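Local atomic coordinates of pseudopilin EpsI (Vibrio vulnificus, PDB entry 2RET), a protein that probably serves as a minor pseudopilin of the type II secretion system, helping to export proteases and toxins from the periplasm, and pairs with the pseudopilin EpsJ. Residues Q13-A17 against L44-W49. The protein carries 2 engineered substitutions. Numbering follows the deposited sequence.
Sequences QKMFA and LAGQTW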
loop_
_atom_site.group_PDB
_atom_site.type_symbol
_atom_site.label_atom_id
_atom_site.label_comp_id
_atom_site.label_asym_id
_atom_site.label_seq_id
_atom_site.Cartn_x
_atom_site.Cartn_y
_atom_site.Cartn_z
ATOM N N GLN A 13 -26.229 -28.092 -5.729
ATOM C CA GLN A 13 -24.957 -28.785 -5.503
ATOM C C GLN A 13 -23.738 -27.887 -5.757
ATOM O O GLN A 13 -22.809 -27.867 -4.976
ATOM C CB GLN A 13 -24.826 -30.032 -6.404
ATOM C CG GLN A 13 -25.812 -31.172 -6.106
ATOM C CD GLN A 13 -25.614 -31.797 -4.715
ATOM O OE1 GLN A 13 -26.287 -31.422 -3.753
ATOM N NE2 GLN A 13 -24.702 -32.769 -4.621
ATOM N N LYS A 14 -23.772 -27.150 -6.858
ATOM C CA LYS A 14 -22.680 -26.259 -7.259
ATOM C C LYS A 14 -22.427 -25.081 -6.258
ATOM O O LYS A 14 -21.304 -24.766 -5.893
ATOM C CB LYS A 14 -22.997 -25.715 -8.650
ATOM C CG LYS A 14 -21.809 -25.369 -9.465
ATOM C CD LYS A 14 -22.188 -25.150 -10.942
ATOM C CE LYS A 14 -22.689 -23.716 -11.186
ATOM N NZ LYS A 14 -21.550 -22.747 -11.465
HETATM N N MSE A 15 -23.506 -24.469 -5.813
HETATM C CA MSE A 15 -23.454 -23.358 -4.914
HETATM C C MSE A 15 -23.016 -23.790 -3.509
HETATM O O MSE A 15 -22.183 -23.148 -2.892
HETATM C CB MSE A 15 -24.846 -22.727 -4.857
HETATM C CG MSE A 15 -24.950 -21.544 -3.932
HETATM SE SE MSE A 15 -26.696 -20.691 -4.053
HETATM C CE MSE A 15 -27.352 -21.329 -5.813
ATOM N N PHE A 16 -23.581 -24.871 -3.029
ATOM C CA PHE A 16 -23.241 -25.368 -1.722
ATOM C C PHE A 16 -21.842 -25.977 -1.640
ATOM O O PHE A 16 -21.157 -25.713 -0.656
ATOM C CB PHE A 16 -24.289 -26.347 -1.225
ATOM C CG PHE A 16 -25.671 -25.746 -1.097
ATOM C CD1 PHE A 16 -25.856 -24.444 -0.640
ATOM C CD2 PHE A 16 -26.800 -26.501 -1.411
ATOM C CE1 PHE A 16 -27.118 -23.906 -0.535
ATOM C CE2 PHE A 16 -28.069 -25.967 -1.285
ATOM C CZ PHE A 16 -28.235 -24.680 -0.853
ATOM N N ALA A 17 -21.431 -26.784 -2.635
ATOM C CA ALA A 17 -20.037 -27.245 -2.692
ATOM C C ALA A 17 -19.023 -26.074 -2.804
ATOM O O ALA A 17 -17.981 -26.155 -2.191
ATOM C CB ALA A 17 -19.790 -28.343 -3.797
ATOM N N LEU A 44 -23.375 -29.026 5.303
ATOM C CA LEU A 44 -23.897 -27.766 4.821
ATOM C C LEU A 44 -25.125 -28.064 4.003
ATOM O O LEU A 44 -25.061 -28.931 3.123
ATOM C CB LEU A 44 -22.851 -27.019 3.974
ATOM C CG LEU A 44 -23.091 -25.542 3.622
ATOM C CD1 LEU A 44 -21.818 -24.684 3.712
ATOM C CD2 LEU A 44 -23.703 -25.402 2.291
ATOM N N ALA A 45 -26.216 -27.323 4.286
ATOM C CA ALA A 45 -27.523 -27.525 3.687
ATOM C C ALA A 45 -28.003 -28.957 3.786
ATOM O O ALA A 45 -28.590 -29.451 2.859
ATOM C CB ALA A 45 -27.546 -27.065 2.224
ATOM N N GLY A 46 -27.738 -29.628 4.909
ATOM C CA GLY A 46 -28.278 -30.968 5.140
ATOM C C GLY A 46 -27.436 -32.093 4.584
ATOM O O GLY A 46 -27.704 -33.257 4.815
ATOM N N GLN A 47 -26.380 -31.741 3.884
ATOM C CA GLN A 47 -25.580 -32.688 3.158
ATOM C C GLN A 47 -24.137 -32.707 3.696
ATOM O O GLN A 47 -23.538 -31.648 3.977
ATOM C CB GLN A 47 -25.598 -32.250 1.683
ATOM C CG GLN A 47 -25.000 -33.265 0.772
ATOM C CD GLN A 47 -25.186 -32.961 -0.662
ATOM O OE1 GLN A 47 -26.026 -32.126 -1.031
ATOM N NE2 GLN A 47 -24.427 -33.673 -1.514
ATOM N N THR A 48 -23.562 -33.904 3.790
ATOM C CA THR A 48 -22.139 -34.049 4.090
ATOM C C THR A 48 -21.318 -33.880 2.838
ATOM O O THR A 48 -21.514 -34.612 1.871
ATOM C CB THR A 48 -21.793 -35.433 4.690
ATOM O OG1 THR A 48 -22.687 -35.680 5.747
ATOM C CG2 THR A 48 -20.383 -35.444 5.260
ATOM N N TRP A 49 -20.388 -32.928 2.875
ATOM C CA TRP A 49 -19.443 -32.696 1.806
ATOM C C TRP A 49 -18.011 -33.097 2.175
ATOM O O TRP A 49 -17.566 -32.864 3.276
ATOM C CB TRP A 49 -19.457 -31.224 1.432
ATOM C CG TRP A 49 -20.782 -30.710 1.062
ATOM C CD1 TRP A 49 -21.674 -30.114 1.884
ATOM C CD2 TRP A 49 -21.371 -30.709 -0.236
ATOM N NE1 TRP A 49 -22.787 -29.756 1.190
ATOM C CE2 TRP A 49 -22.641 -30.123 -0.114
ATOM C CE3 TRP A 49 -20.981 -31.214 -1.467
ATOM C CZ2 TRP A 49 -23.497 -29.963 -1.177
ATOM C CZ3 TRP A 49 -21.855 -31.072 -2.539
ATOM C CH2 TRP A 49 -23.085 -30.427 -2.386
#
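One early turn of helix 8-30 rests here against the hairpin that joins strands 38-44 and 47-56 of the antiparallel sheet; the short axes of 13-17 and 47-49 pass 10.7 Å apart at 59°. Gln13 reaches across the gap, and its side-chain amide meets both the amide of Gln47 and the far end of the Trp49 indole. Lys14 points away from the hairpin; Met15 (selenomethionine) leaves sideways and packs on Leu18 of the EpsJ chain. Phe16 points at the hairpin. Phe16 CB lies 3.7 Å from both Leu44 CD2 and Trp49 CZ2, while the methyl of Ala45 sits over one ring face in a CH-pi contact, Ala45 CB standing 3.7 Å from the Phe16 ring centroid. The same ring meets Tyr158 of EpsJ edge-to-face, so it is shared between the hairpin and the partner subunit. Ala17 CB admits the indole closely, 3.6 Å from Trp49 CZ3, and Val70 of strand 63-71 touches both residues. Trp49 NE1 donates to Leu44 O at 3.1 Å, the carbonyl that opens the type I' turn Leu44-Gln47 and also accepts Gln47 N; at Gly46 a CB would jam against Ala45 O, which calls for glycine. With the indole N-H satisfied inside the hairpin, the buried part of the contact is apolar and aromatic packing between helix and sheet of the pseudopilin's globular domain, bordered by two glutamine amides at its partly exposed edge.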